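Flavin-nucleotide-binding protein (Azotobacter vinelandii, PDB 6RK0) binds FAD and heme b and probably works as a low-potential terminal oxidase associated with the iron-only nitrogenase. Local coordinates at residues Gly48-Asn52 with Gly53-Val57; Phe80-Leu83 with Glu84-Ile88; Gln32-Val35 with Lys36-Asp40; Ala130-Leu133 with Arg134-Val137. All coordinates share one frame; numbering follows the deposited sequence. Where two conformers were deposited one is given.

Contact 1 of 4, residues Gly48-Asn52 with Gly53-Val57. With FAD (flavin-adenine dinucleotide), chain F.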
loop_
_atom_site.group_PDB
_atom_site.type_symbol
_atom_site.label_atom_id
_atom_site.label_comp_id
_atom_site.label_asym_id
_atom_site.label_seq_id
_atom_site.Cartn_x
_atom_site.Cartn_y
_atom_site.Cartn_z
ATOM N N GLY A 48 -1.824 -11.062 -1.351
ATOM C CA GLY A 48 -1.181 -12.046 -0.473
ATOM C C GLY A 48 -1.325 -13.427 -1.088
ATOM O O GLY A 48 -2.411 -13.828 -1.489
ATOM N N CYS A 49 -0.212 -14.157 -1.132
ATOM C CA CYS A 49 -0.211 -15.480 -1.760
ATOM C C CYS A 49 0.949 -16.261 -1.162
ATOM O O CYS A 49 2.077 -15.764 -1.128
ATOM C CB CYS A 49 -0.082 -15.324 -3.279
ATOM S SG CYS A 49 -0.306 -16.895 -4.174
ATOM N N MET A 50 0.675 -17.498 -0.725
ATOM C CA MET A 50 1.728 -18.360 -0.197
ATOM C C MET A 50 2.564 -18.912 -1.334
ATOM O O MET A 50 2.031 -19.624 -2.198
ATOM C CB MET A 50 1.077 -19.513 0.580
ATOM C CG MET A 50 2.017 -20.650 0.944
ATOM S SD MET A 50 3.287 -20.152 2.085
ATOM C CE MET A 50 2.296 -19.178 3.107
ATOM N N MET A 51 3.848 -18.561 -1.360
ATOM C CA MET A 51 4.791 -18.987 -2.389
ATOM C C MET A 51 6.121 -19.240 -1.725
ATOM O O MET A 51 6.559 -18.441 -0.886
ATOM C CB MET A 51 4.958 -17.912 -3.471
ATOM C CG MET A 51 3.646 -17.580 -4.176
ATOM S SD MET A 51 3.798 -16.366 -5.494
ATOM C CE MET A 51 4.130 -14.851 -4.563
ATOM N N ASN A 52 6.752 -20.362 -2.050
ATOM C CA ASN A 52 8.060 -20.658 -1.492
ATOM C C ASN A 52 8.059 -20.593 0.033
ATOM O O ASN A 52 9.020 -20.114 0.632
ATOM C CB ASN A 52 9.132 -19.767 -2.090
ATOM C CG ASN A 52 10.527 -20.297 -1.879
ATOM O OD1 ASN A 52 10.747 -21.486 -1.637
ATOM N ND2 ASN A 52 11.496 -19.411 -2.005
ATOM N N GLY A 53 6.968 -21.029 0.649
ATOM C CA GLY A 53 6.874 -21.124 2.085
ATOM C C GLY A 53 6.595 -19.822 2.807
ATOM O O GLY A 53 6.615 -19.822 4.043
ATOM N N VAL A 54 6.309 -18.730 2.092
ATOM C CA VAL A 54 6.084 -17.417 2.705
ATOM C C VAL A 54 4.776 -16.836 2.189
ATOM O O VAL A 54 4.502 -16.902 0.991
ATOM C CB VAL A 54 7.258 -16.466 2.366
ATOM C CG1 VAL A 54 7.011 -15.027 2.802
ATOM C CG2 VAL A 54 8.548 -16.987 2.995
ATOM N N PRO A 55 3.975 -16.188 3.075
ATOM C CA PRO A 55 2.798 -15.425 2.624
ATOM C C PRO A 55 3.265 -14.080 2.070
ATOM O O PRO A 55 3.213 -13.043 2.743
ATOM C CB PRO A 55 1.970 -15.300 3.902
ATOM C CG PRO A 55 2.986 -15.290 4.993
ATOM C CD PRO A 55 4.092 -16.232 4.544
ATOM N N PHE A 56 3.781 -14.121 0.841
ATOM C CA PHE A 56 4.268 -12.933 0.188
ATOM C C PHE A 56 3.168 -11.914 -0.038
ATOM O O PHE A 56 2.014 -12.253 -0.299
ATOM C CB PHE A 56 4.878 -13.286 -1.173
ATOM C CG PHE A 56 6.308 -13.747 -1.075
ATOM C CD1 PHE A 56 7.325 -12.822 -0.986
ATOM C CD2 PHE A 56 6.641 -15.100 -1.090
ATOM C CE1 PHE A 56 8.642 -13.207 -0.860
ATOM C CE2 PHE A 56 7.955 -15.492 -0.988
ATOM C CZ PHE A 56 8.972 -14.569 -0.879
ATOM N N VAL A 57 3.574 -10.639 -0.001
ATOM C CA VAL A 57 2.693 -9.507 -0.286
ATOM C C VAL A 57 3.227 -8.775 -1.515
ATOM O O VAL A 57 4.277 -8.112 -1.437
ATOM C CB VAL A 57 2.592 -8.540 0.908
ATOM C CG1 VAL A 57 1.669 -7.394 0.564
ATOM C CG2 VAL A 57 2.133 -9.261 2.181
HETATM P PA FAD F . 10.165 -12.783 -8.488
HETATM O O1A FAD F . 11.282 -12.049 -9.118
HETATM O O2A FAD F . 9.884 -14.163 -8.929
HETATM O O5B FAD F . 10.315 -12.758 -6.906
HETATM C C5B FAD F . 11.536 -13.239 -6.302
HETATM C C4B FAD F . 11.889 -12.372 -5.137
HETATM O O4B FAD F . 12.108 -11.013 -5.580
HETATM C C3B FAD F . 10.799 -12.232 -4.078
HETATM O O3B FAD F . 10.724 -13.362 -3.215
HETATM C C2B FAD F . 11.208 -10.928 -3.387
HETATM O O2B FAD F . 12.228 -11.181 -2.436
HETATM C C1B FAD F . 11.770 -10.099 -4.552
HETATM N N9A FAD F . 10.790 -9.150 -5.087
HETATM C C8A FAD F . 9.834 -9.385 -6.031
HETATM N N7A FAD F . 9.059 -8.351 -6.258
HETATM C C5A FAD F . 9.540 -7.371 -5.398
HETATM C C6A FAD F . 9.137 -6.043 -5.152
HETATM N N6A FAD F . 8.098 -5.441 -5.750
HETATM N N1A FAD F . 9.816 -5.355 -4.201
HETATM C C2A FAD F . 10.838 -5.948 -3.571
HETATM N N3A FAD F . 11.302 -7.196 -3.727
HETATM C C4A FAD F . 10.602 -7.851 -4.659
HETATM N N1 FAD F . 3.874 -6.339 -11.253
HETATM C C2 FAD F . 3.011 -6.784 -12.217
HETATM O O2 FAD F . 3.181 -7.865 -12.781
HETATM N N3 FAD F . 1.923 -6.036 -12.562
HETATM C C4 FAD F . 1.594 -4.817 -12.001
HETATM O O4 FAD F . 0.550 -4.235 -12.315
HETATM C C4X FAD F . 2.550 -4.320 -11.031
HETATM N N5 FAD F . 2.330 -3.120 -10.487
HETATM C C5X FAD F . 3.194 -2.710 -9.469
HETATM C C6 FAD F . 2.957 -1.487 -8.828
HETATM C C7 FAD F . 3.785 -1.043 -7.796
HETATM C C7M FAD F . 3.518 0.288 -7.144
HETATM C C8 FAD F . 4.888 -1.825 -7.416
HETATM C C8M FAD F . 5.789 -1.417 -6.289
HETATM C C9 FAD F . 5.146 -3.030 -8.076
HETATM C C9A FAD F . 4.319 -3.477 -9.106
HETATM N N10 FAD F . 4.557 -4.683 -9.801
HETATM C C10 FAD F . 3.654 -5.158 -10.709
HETATM C "C1'" FAD F . 5.712 -5.543 -9.499
HETATM C "C2'" FAD F . 5.374 -6.651 -8.509
HETATM O "O2'" FAD F . 5.362 -6.128 -7.188
HETATM C "C3'" FAD F . 6.397 -7.782 -8.584
HETATM O "O3'" FAD F . 7.695 -7.251 -8.328
HETATM C "C4'" FAD F . 6.411 -8.514 -9.921
HETATM O "O4'" FAD F . 5.075 -8.864 -10.293
HETATM C "C5'" FAD F . 7.287 -9.741 -9.883
HETATM O "O5'" FAD F . 6.814 -10.613 -8.822
HETATM P P FAD F . 7.298 -12.100 -8.746
HETATM O O1P FAD F . 6.987 -12.842 -10.022
HETATM O O2P FAD F . 6.773 -12.665 -7.453
HETATM O O3P FAD F . 8.875 -11.885 -8.627
#
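Phe56 and Met51 cross at about a right angle, with the methyl CE of Met51 3.8 Å from CB of Phe56. The aromatic ring turns its edge to a carbonyl: Met51 O lies near the ring plane, 3.3 Å from Phe56 CE2. CG1 of Val54 sits over the centre of one ring face, while the ribose hydroxyl O3B of FAD approaches Phe56 CE1 obliquely, at 3.1 Å. Met50, on the other side of the sheet, folds back at chi2 (65°) and chi3 (41°), which brings its SD to 3.3 Å from Val54 N and its CE to 3.7 Å from Pro55 CD.

Behind these side chains stands a beta hairpin with a two-residue loop. Met51 and Val54 form a hydrogen-bonded pair closed in both directions, and the type I' turn between them passes through Asn52 and Gly53, both with positive phi. Cys49 N reaches Phe56 O at 3.0 Å, but the return bond from Phe56 N is weak; the same N-H also makes a weak bond to Val54 O across the inverse gamma turn centred on Pro55.

Outside, Arg78 makes a cation-pi contact with Phe56, helix 78-82 packs on Cys49 and Met51, and Met50 meets Met50 of the second subunit as strands 44-51 and 54-65 run on into the antiparallel sheet.

Contact 2 of 4, residues Phe80-Leu83 with Glu84-Ile88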
loop_
_atom_site.group_PDB
_atom_site.type_symbol
_atom_site.label_atom_id
_atom_site.label_comp_id
_atom_site.label_asym_id
_atom_site.label_seq_id
_atom_site.Cartn_x
_atom_site.Cartn_y
_atom_site.Cartn_z
ATOM N N PHE A 80 0.848 -16.098 -10.745
ATOM C CA PHE A 80 -0.217 -16.595 -11.601
ATOM C C PHE A 80 -0.294 -18.105 -11.569
ATOM O O PHE A 80 -1.383 -18.673 -11.641
ATOM C CB PHE A 80 -0.038 -15.996 -12.996
ATOM C CG PHE A 80 -0.128 -14.499 -12.955
ATOM C CD1 PHE A 80 -1.365 -13.886 -12.812
ATOM C CD2 PHE A 80 1.036 -13.724 -12.893
ATOM C CE1 PHE A 80 -1.441 -12.521 -12.635
ATOM C CE2 PHE A 80 0.958 -12.381 -12.693
ATOM C CZ PHE A 80 -0.270 -11.763 -12.569
ATOM N N LYS A 81 0.829 -18.783 -11.382
ATOM C CA LYS A 81 0.780 -20.224 -11.134
ATOM C C LYS A 81 0.210 -20.545 -9.748
ATOM O O LYS A 81 -0.635 -21.431 -9.585
ATOM C CB LYS A 81 2.176 -20.811 -11.295
ATOM C CG LYS A 81 2.180 -22.291 -11.058
ATOM C CD LYS A 81 3.548 -22.915 -11.290
ATOM C CE LYS A 81 3.498 -24.418 -11.010
ATOM N NZ LYS A 81 4.809 -25.081 -11.249
ATOM N N ALA A 82 0.629 -19.816 -8.741
ATOM C CA ALA A 82 0.247 -20.148 -7.379
ATOM C C ALA A 82 -1.221 -19.873 -7.080
ATOM O O ALA A 82 -1.833 -20.577 -6.272
ATOM C CB ALA A 82 1.153 -19.422 -6.402
ATOM N N LEU A 83 -1.823 -18.885 -7.727
ATOM C CA LEU A 83 -3.181 -18.507 -7.345
ATOM C C LEU A 83 -4.209 -19.552 -7.761
ATOM O O LEU A 83 -5.313 -19.555 -7.220
ATOM C CB LEU A 83 -3.513 -17.095 -7.821
ATOM C CG LEU A 83 -3.551 -16.866 -9.316
ATOM C CD1 LEU A 83 -4.829 -17.381 -9.960
ATOM C CD2 LEU A 83 -3.430 -15.329 -9.643
ATOM N N GLU A 84 -3.866 -20.463 -8.663
ATOM C CA GLU A 84 -4.894 -21.392 -9.109
ATOM C C GLU A 84 -5.290 -22.400 -8.030
ATOM O O GLU A 84 -6.363 -23.005 -8.111
ATOM C CB GLU A 84 -4.458 -22.071 -10.409
ATOM C CG GLU A 84 -4.439 -21.093 -11.580
ATOM C CD GLU A 84 -4.405 -21.791 -12.918
ATOM O OE1 GLU A 84 -3.346 -22.367 -13.244
ATOM O OE2 GLU A 84 -5.434 -21.767 -13.633
ATOM N N HIS A 85 -4.454 -22.590 -7.028
ATOM C CA HIS A 85 -4.642 -23.668 -6.069
ATOM C C HIS A 85 -4.740 -23.205 -4.615
ATOM O O HIS A 85 -4.604 -24.025 -3.704
ATOM C CB HIS A 85 -3.533 -24.699 -6.245
ATOM C CG HIS A 85 -3.427 -25.210 -7.651
ATOM N ND1 HIS A 85 -4.433 -25.933 -8.254
ATOM C CD2 HIS A 85 -2.454 -25.070 -8.584
ATOM C CE1 HIS A 85 -4.079 -26.231 -9.492
ATOM N NE2 HIS A 85 -2.882 -25.719 -9.716
ATOM N N GLN A 86 -5.012 -21.925 -4.373
ATOM C CA GLN A 86 -5.167 -21.444 -3.002
ATOM C C GLN A 86 -6.062 -20.217 -2.993
ATOM O O GLN A 86 -6.064 -19.429 -3.938
ATOM C CB GLN A 86 -3.815 -21.096 -2.368
ATOM C CG GLN A 86 -3.143 -19.912 -3.025
ATOM C CD GLN A 86 -1.808 -19.620 -2.380
ATOM O OE1 GLN A 86 -1.739 -18.915 -1.348
ATOM N NE2 GLN A 86 -0.742 -20.207 -2.904
ATOM N N ASP A 87 -6.769 -20.037 -1.886
ATOM C CA ASP A 87 -7.496 -18.809 -1.647
ATOM C C ASP A 87 -6.498 -17.720 -1.237
ATOM O O ASP A 87 -5.613 -17.950 -0.408
ATOM C CB ASP A 87 -8.530 -18.978 -0.532
ATOM C CG ASP A 87 -9.759 -19.781 -0.931
ATOM O OD1 ASP A 87 -9.794 -20.362 -2.044
ATOM O OD2 ASP A 87 -10.707 -19.853 -0.110
ATOM N N ILE A 88 -6.654 -16.545 -1.833
ATOM C CA ILE A 88 -5.787 -15.392 -1.598
ATOM C C ILE A 88 -6.539 -14.275 -0.894
ATOM O O ILE A 88 -7.761 -14.303 -0.713
ATOM C CB ILE A 88 -5.135 -14.911 -2.902
ATOM C CG1 ILE A 88 -6.195 -14.438 -3.904
ATOM C CG2 ILE A 88 -4.188 -15.973 -3.459
ATOM C CD1 ILE A 88 -5.649 -13.665 -5.086
HETATM O O HOH W 1 -0.942 -22.354 -4.729
HETATM O O HOH W 2 -6.527 -17.529 -5.863
#
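Gln86 reaches back over Ala82 where helix 78-82 gives way to the connection into strand 88-100, an example of a chain leaving a helix through weak backbone bonds and water. The direct backbone bonds are both long and span three residues: Glu84 N to Lys81 O, and His85 N to Ala82 O at 3.4 Å.

Water supplies the shorter links. One molecule donates to Ala82 O and accepts from Gln86 NE2 at 2.8 Å; a second donates both to Leu83 O and to Gln86 O, so that two carbonyls that are acceptors alone are joined through its protons. The amide of Gln86 is thus used at both ends, since its OE1 takes the N-H of Met50 in strand 44-51. A leucine in place of Gln86 would probably leave Met50 N without its acceptor and the water on Ala82 O without its donor.

The remaining contacts are van der Waals, of side-chain carbon against backbone. Leu83 carries CG between its backbone N and carbonyl carbon (chi1 64°), a turn that lays CD1 over the next peptide, 3.5 Å from Glu84 N. Beyond the segments Leu83 packs on Trp71, Ala162 and Leu122, and Asp87 forms salt bridges with Arg119 and Arg18. The extended chain of Gln86 also touches the helix by carbon, its CG lying 3.6 Å from Ala82 O.

Contact 3 of 4, residues Gln32-Val35 with Lys36-Asp40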
loop_
_atom_site.group_PDB
_atom_site.type_symbol
_atom_site.label_atom_id
_atom_site.label_comp_id
_atom_site.label_asym_id
_atom_site.label_seq_id
_atom_site.Cartn_x
_atom_site.Cartn_y
_atom_site.Cartn_z
ATOM N N GLN A 32 -21.842 -3.281 -0.886
ATOM C CA GLN A 32 -21.072 -3.277 -2.125
ATOM C C GLN A 32 -20.849 -1.859 -2.655
ATOM O O GLN A 32 -19.855 -1.631 -3.351
ATOM C CB GLN A 32 -21.642 -4.334 -3.078
ATOM C CG GLN A 32 -21.347 -5.847 -2.587
ATOM C CD GLN A 32 -19.894 -6.375 -2.901
ATOM O OE1 GLN A 32 -19.476 -6.263 -4.050
ATOM N NE2 GLN A 32 -19.148 -6.972 -1.893
ATOM N N GLU A 33 -21.687 -0.877 -2.300
ATOM C CA GLU A 33 -21.400 0.496 -2.704
ATOM C C GLU A 33 -20.068 0.974 -2.135
ATOM O O GLU A 33 -19.274 1.605 -2.840
ATOM C CB GLU A 33 -22.536 1.411 -2.247
ATOM C CG GLU A 33 -22.335 2.834 -2.675
ATOM C CD GLU A 33 -23.497 3.731 -2.288
ATOM O OE1 GLU A 33 -24.604 3.217 -1.964
ATOM O OE2 GLU A 33 -23.298 4.962 -2.313
ATOM N N THR A 34 -19.808 0.682 -0.863
ATOM C CA THR A 34 -18.536 1.061 -0.253
ATOM C C THR A 34 -17.375 0.264 -0.848
ATOM O O THR A 34 -16.315 0.826 -1.149
ATOM C CB THR A 34 -18.598 0.911 1.264
ATOM O OG1 THR A 34 -19.628 1.766 1.781
ATOM C CG2 THR A 34 -17.239 1.297 1.894
ATOM N N VAL A 35 -17.558 -1.038 -1.034
ATOM C CA VAL A 35 -16.514 -1.862 -1.647
ATOM C C VAL A 35 -16.090 -1.253 -2.968
ATOM O O VAL A 35 -14.911 -1.032 -3.236
ATOM C CB VAL A 35 -17.010 -3.313 -1.819
ATOM C CG1 VAL A 35 -16.063 -4.153 -2.642
ATOM C CG2 VAL A 35 -17.309 -3.955 -0.461
ATOM N N LYS A 36 -17.078 -1.001 -3.843
ATOM C CA LYS A 36 -16.791 -0.448 -5.169
ATOM C C LYS A 36 -16.169 0.937 -5.084
ATOM O O LYS A 36 -15.269 1.268 -5.864
ATOM C CB LYS A 36 -18.065 -0.413 -6.023
ATOM C CG LYS A 36 -18.535 -1.782 -6.405
ATOM C CD LYS A 36 -19.845 -1.719 -7.207
ATOM C CE LYS A 36 -20.301 -3.099 -7.633
ATOM N NZ LYS A 36 -21.503 -2.964 -8.508
ATOM N N ALA A 37 -16.635 1.773 -4.152
ATOM C CA ALA A 37 -16.099 3.127 -4.067
ATOM C C ALA A 37 -14.633 3.126 -3.665
ATOM O O ALA A 37 -13.851 3.961 -4.146
ATOM C CB ALA A 37 -16.905 3.973 -3.097
ATOM N N ILE A 38 -14.218 2.203 -2.790
ATOM C CA ILE A 38 -12.807 2.131 -2.427
ATOM C C ILE A 38 -11.996 1.573 -3.590
ATOM O O ILE A 38 -10.956 2.125 -3.968
ATOM C CB ILE A 38 -12.622 1.315 -1.136
ATOM C CG1 ILE A 38 -13.362 1.968 0.045
ATOM C CG2 ILE A 38 -11.150 1.160 -0.817
ATOM C CD1 ILE A 38 -13.432 1.147 1.322
ATOM N N LEU A 39 -12.476 0.483 -4.195
ATOM C CA LEU A 39 -11.760 -0.105 -5.320
ATOM C C LEU A 39 -11.617 0.885 -6.476
ATOM O O LEU A 39 -10.611 0.876 -7.187
ATOM C CB LEU A 39 -12.495 -1.345 -5.791
ATOM C CG LEU A 39 -12.531 -2.526 -4.815
ATOM C CD1 LEU A 39 -13.419 -3.613 -5.390
ATOM C CD2 LEU A 39 -11.115 -3.056 -4.536
ATOM N N ASP A 40 -12.613 1.742 -6.684
ATOM C CA ASP A 40 -12.599 2.640 -7.821
ATOM C C ASP A 40 -11.713 3.855 -7.577
ATOM O O ASP A 40 -11.428 4.581 -8.519
ATOM C CB ASP A 40 -14.017 3.100 -8.147
ATOM C CG ASP A 40 -14.884 1.994 -8.725
ATOM O OD1 ASP A 40 -14.340 0.929 -9.095
ATOM O OD2 ASP A 40 -16.125 2.210 -8.806
#
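Val35 and Leu39 lie side by side and point the same way, one turn apart, with Val35 CG1 3.9 Å from Leu39 CD1. In Val35 the branch CG1 stands opposite the backbone N (chi1 171°), beside the carbonyl carbon, and this directs it along the helix toward its partner. The isobutyl group of Leu39 also leans over the backbone, its CG coming to 3.2 Å from Val35 O.

Thr34 and Ile38 repeat the arrangement one residue earlier. The methyl CG2 of Thr34 meets Ile38 CD1 at 3.9 Å, while the hydroxyl on the other branch turns back along the chain and hydrogen-bonds to Asp31. Ile38 CG1 passes 3.4 Å from Thr34 O.

All four side chains are carried by helix 32-40, whose backbone makes regular alpha-helical bonds from each N-H to the carbonyl four residues before. Lys36 N to Gln32 O is nearly straight at hydrogen (172°), and Ile38 N to Thr34 O is 3.0 Å. The helix lies on the antiparallel sheet of this flavin-binding family: Val35 rests on strand 169-174, Ile38 on strand 108-118, and Leu39 on strands 54-65 and 108-118.

Lys36 is extended beyond CG, which lies 3.3 Å from Gln32 O. Gln32 NE2 bonds to Ile166 O, and Asp40 forms a salt bridge with Arg64.

Contact 4 of 4, residues Ala130-Leu133 with Arg134-Val137. With HEM (protoporphyrin IX containing Fe), chain C.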
loop_
_atom_site.group_PDB
_atom_site.type_symbol
_atom_site.label_atom_id
_atom_site.label_comp_id
_atom_site.label_asym_id
_atom_site.label_seq_id
_atom_site.Cartn_x
_atom_site.Cartn_y
_atom_site.Cartn_z
ATOM N N ALA A 130 -7.082 -9.839 -24.118
ATOM C CA ALA A 130 -6.766 -8.584 -24.803
ATOM C C ALA A 130 -7.845 -7.534 -24.561
ATOM O O ALA A 130 -7.550 -6.338 -24.388
ATOM C CB ALA A 130 -6.561 -8.832 -26.299
ATOM N N GLU A 131 -9.101 -7.966 -24.533
ATOM C CA GLU A 131 -10.174 -7.040 -24.231
ATOM C C GLU A 131 -10.029 -6.461 -22.825
ATOM O O GLU A 131 -10.211 -5.255 -22.628
ATOM C CB GLU A 131 -11.490 -7.786 -24.411
ATOM C CG GLU A 131 -12.688 -6.893 -24.291
ATOM C CD GLU A 131 -13.976 -7.446 -24.883
ATOM O OE1 GLU A 131 -14.059 -8.639 -25.232
ATOM O OE2 GLU A 131 -14.962 -6.681 -25.011
ATOM N N LYS A 132 -9.695 -7.303 -21.845
ATOM C CA LYS A 132 -9.550 -6.831 -20.467
ATOM C C LYS A 132 -8.364 -5.873 -20.336
ATOM O O LYS A 132 -8.448 -4.873 -19.614
ATOM C CB LYS A 132 -9.386 -8.021 -19.516
ATOM C CG LYS A 132 -10.455 -9.085 -19.483
ATOM C CD LYS A 132 -11.781 -8.561 -19.027
ATOM C CE LYS A 132 -12.839 -9.621 -18.935
ATOM N NZ LYS A 132 -14.143 -8.935 -18.811
ATOM N N LEU A 133 -7.251 -6.166 -21.017
ATOM C CA LEU A 133 -6.086 -5.271 -20.957
ATOM C C LEU A 133 -6.393 -3.910 -21.553
ATOM O O LEU A 133 -5.918 -2.881 -21.033
ATOM C CB LEU A 133 -4.898 -5.927 -21.654
ATOM C CG LEU A 133 -4.320 -7.126 -20.883
ATOM C CD1 LEU A 133 -3.429 -7.969 -21.788
ATOM C CD2 LEU A 133 -3.532 -6.661 -19.617
ATOM N N ARG A 134 -7.185 -3.857 -22.631
ATOM C CA ARG A 134 -7.574 -2.549 -23.150
ATOM C C ARG A 134 -8.436 -1.797 -22.135
ATOM O O ARG A 134 -8.281 -0.582 -21.960
ATOM C CB ARG A 134 -8.290 -2.694 -24.500
ATOM C CG ARG A 134 -8.771 -1.350 -25.045
ATOM C CD ARG A 134 -9.200 -1.387 -26.512
ATOM N NE ARG A 134 -9.488 -0.029 -27.016
ATOM C CZ ARG A 134 -9.578 0.333 -28.301
ATOM N NH1 ARG A 134 -9.454 -0.553 -29.307
ATOM N NH2 ARG A 134 -9.829 1.614 -28.592
ATOM N N ASN A 135 -9.333 -2.507 -21.430
ATOM C CA ASN A 135 -10.134 -1.856 -20.403
ATOM C C ASN A 135 -9.241 -1.285 -19.306
ATOM O O ASN A 135 -9.515 -0.199 -18.787
ATOM C CB ASN A 135 -11.105 -2.867 -19.793
ATOM C CG ASN A 135 -12.173 -3.350 -20.759
ATOM O OD1 ASN A 135 -12.510 -2.678 -21.740
ATOM N ND2 ASN A 135 -12.738 -4.523 -20.459
ATOM N N PHE A 136 -8.181 -2.011 -18.931
ATOM C CA PHE A 136 -7.240 -1.512 -17.917
ATOM C C PHE A 136 -6.623 -0.193 -18.365
ATOM O O PHE A 136 -6.659 0.814 -17.640
ATOM C CB PHE A 136 -6.176 -2.589 -17.729
ATOM C CG PHE A 136 -5.028 -2.254 -16.814
ATOM C CD1 PHE A 136 -5.175 -1.485 -15.664
ATOM C CD2 PHE A 136 -3.771 -2.773 -17.135
ATOM C CE1 PHE A 136 -4.053 -1.257 -14.831
ATOM C CE2 PHE A 136 -2.667 -2.571 -16.287
ATOM C CZ PHE A 136 -2.835 -1.807 -15.142
ATOM N N VAL A 137 -6.037 -0.170 -19.564
ATOM C CA VAL A 137 -5.344 1.025 -20.020
ATOM C C VAL A 137 -6.308 2.199 -20.134
ATOM O O VAL A 137 -6.008 3.302 -19.664
ATOM C CB VAL A 137 -4.642 0.722 -21.367
ATOM C CG1 VAL A 137 -4.164 1.996 -22.045
ATOM C CG2 VAL A 137 -3.520 -0.282 -21.163
HETATM C CHA HEM C . 4.679 -6.291 -15.870
HETATM C CHB HEM C . 2.627 -2.028 -15.109
HETATM C CHC HEM C . -0.059 -2.657 -19.064
HETATM C CHD HEM C . 2.206 -6.770 -19.982
HETATM C C1A HEM C . 4.351 -5.068 -15.349
HETATM C C2A HEM C . 4.968 -4.518 -14.148
HETATM C C3A HEM C . 4.397 -3.322 -13.915
HETATM C C4A HEM C . 3.428 -3.139 -14.985
HETATM C CMA HEM C . 4.667 -2.316 -12.830
HETATM C CAA HEM C . 6.094 -5.167 -13.328
HETATM C CBA HEM C . 7.501 -4.969 -13.957
HETATM C CGA HEM C . 8.518 -5.205 -12.871
HETATM O O1A HEM C . 9.148 -4.227 -12.331
HETATM O O2A HEM C . 8.702 -6.404 -12.475
HETATM C C1B HEM C . 1.733 -1.800 -16.122
HETATM C C2B HEM C . 0.851 -0.660 -16.211
HETATM C C3B HEM C . 0.105 -0.856 -17.307
HETATM C C4B HEM C . 0.509 -2.106 -17.923
HETATM C CMB HEM C . 0.848 0.473 -15.190
HETATM C CAB HEM C . -0.979 -0.007 -17.926
HETATM C CBB HEM C . -1.259 1.250 -17.602
HETATM C C1C HEM C . 0.319 -3.828 -19.653
HETATM C C2C HEM C . -0.249 -4.352 -20.858
HETATM C C3C HEM C . 0.412 -5.475 -21.151
HETATM C C4C HEM C . 1.383 -5.680 -20.108
HETATM C CMC HEM C . -1.425 -3.715 -21.583
HETATM C CAC HEM C . 0.237 -6.397 -22.328
HETATM C CBC HEM C . -0.069 -5.901 -23.549
HETATM C C1D HEM C . 3.055 -7.030 -18.912
HETATM C C2D HEM C . 3.870 -8.202 -18.776
HETATM C C3D HEM C . 4.554 -8.077 -17.637
HETATM C C4D HEM C . 4.166 -6.811 -17.039
HETATM C CMD HEM C . 3.930 -9.366 -19.762
HETATM C CAD HEM C . 5.613 -9.014 -17.070
HETATM C CBD HEM C . 7.015 -8.569 -17.526
HETATM C CGD HEM C . 8.058 -9.609 -17.160
HETATM O O1D HEM C . 8.561 -9.602 -16.019
HETATM O O2D HEM C . 8.376 -10.472 -18.009
HETATM N NA HEM C . 3.415 -4.209 -15.852
HETATM N NB HEM C . 1.529 -2.666 -17.166
HETATM N NC HEM C . 1.313 -4.649 -19.216
HETATM N ND HEM C . 3.244 -6.185 -17.853
HETATM FE FE HEM C . 2.347 -4.461 -17.529
HETATM O O HOH W 3 -15.050 -5.507 -21.921
HETATM O O HOH W 4 3.882 -3.470 -18.592
#
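The ring of Phe136, whose CB rests 3.3 Å from Leu133 O, turns one face to the vinyl carbon CBB of the heme. Its atom CE2 comes closest to the porphyrin, at 3.4 Å from C3B, and lies almost as near the vinyl carbon CAB. Trp63 stacks with the same ring, and His72, the axial ligand of the iron, meets it with planes inclined at about 50°. Phe136 has CG opposite its backbone N (chi1 175°), a torsion that carries the ring off the helix and onto the heme.

Leu133 and Val137, one turn apart, touch a neighbouring stretch of the porphyrin rim. Leu133 CD1 is 4.0 Å from the vinyl carbon CAC, and Val137 CG2 is at the same distance from the methyl CMC. Helix 126-140 thus forms one apolar wall of the heme pocket, and its backbone bonds run from residue to residue four apart, Val137 N to Leu133 O being 3.1 Å. With an alanine in place of Phe136, the vinyl group CAB-CBB would probably lose its aromatic cover and Trp63 its stacking partner.

The flank carrying Glu131, Lys132 and Asn135 is polar. Asn135 ND2 bonds to Glu65 and donates to a water at 2.9 Å, which in turn donates weakly to Glu131 OE2; Lys132 NZ forms a salt bridge with Glu65. The iron itself holds another water, 2.1 Å away.

In the fold
All four contacts are local, yet their chemistry follows their place in the fold. Contact 1 is buried and made of strand, a hairpin end that touches both FAD and the second subunit; contacts 2, 3 and 4 are partly buried and belong to helices or a helix end. Contacts 1 and 2 touch each other, with Cys49 SG packed on Ala82 CB, and both reach the second subunit. Contacts 3 and 4 are single-helix contacts that no other chain touches, their centres about 20 Å apart: residues 32-40 pack aliphatic groups on the sheet, whereas residues 130-137 press an aromatic and two aliphatics on heme. Bridging water appears in contacts 2 and 4.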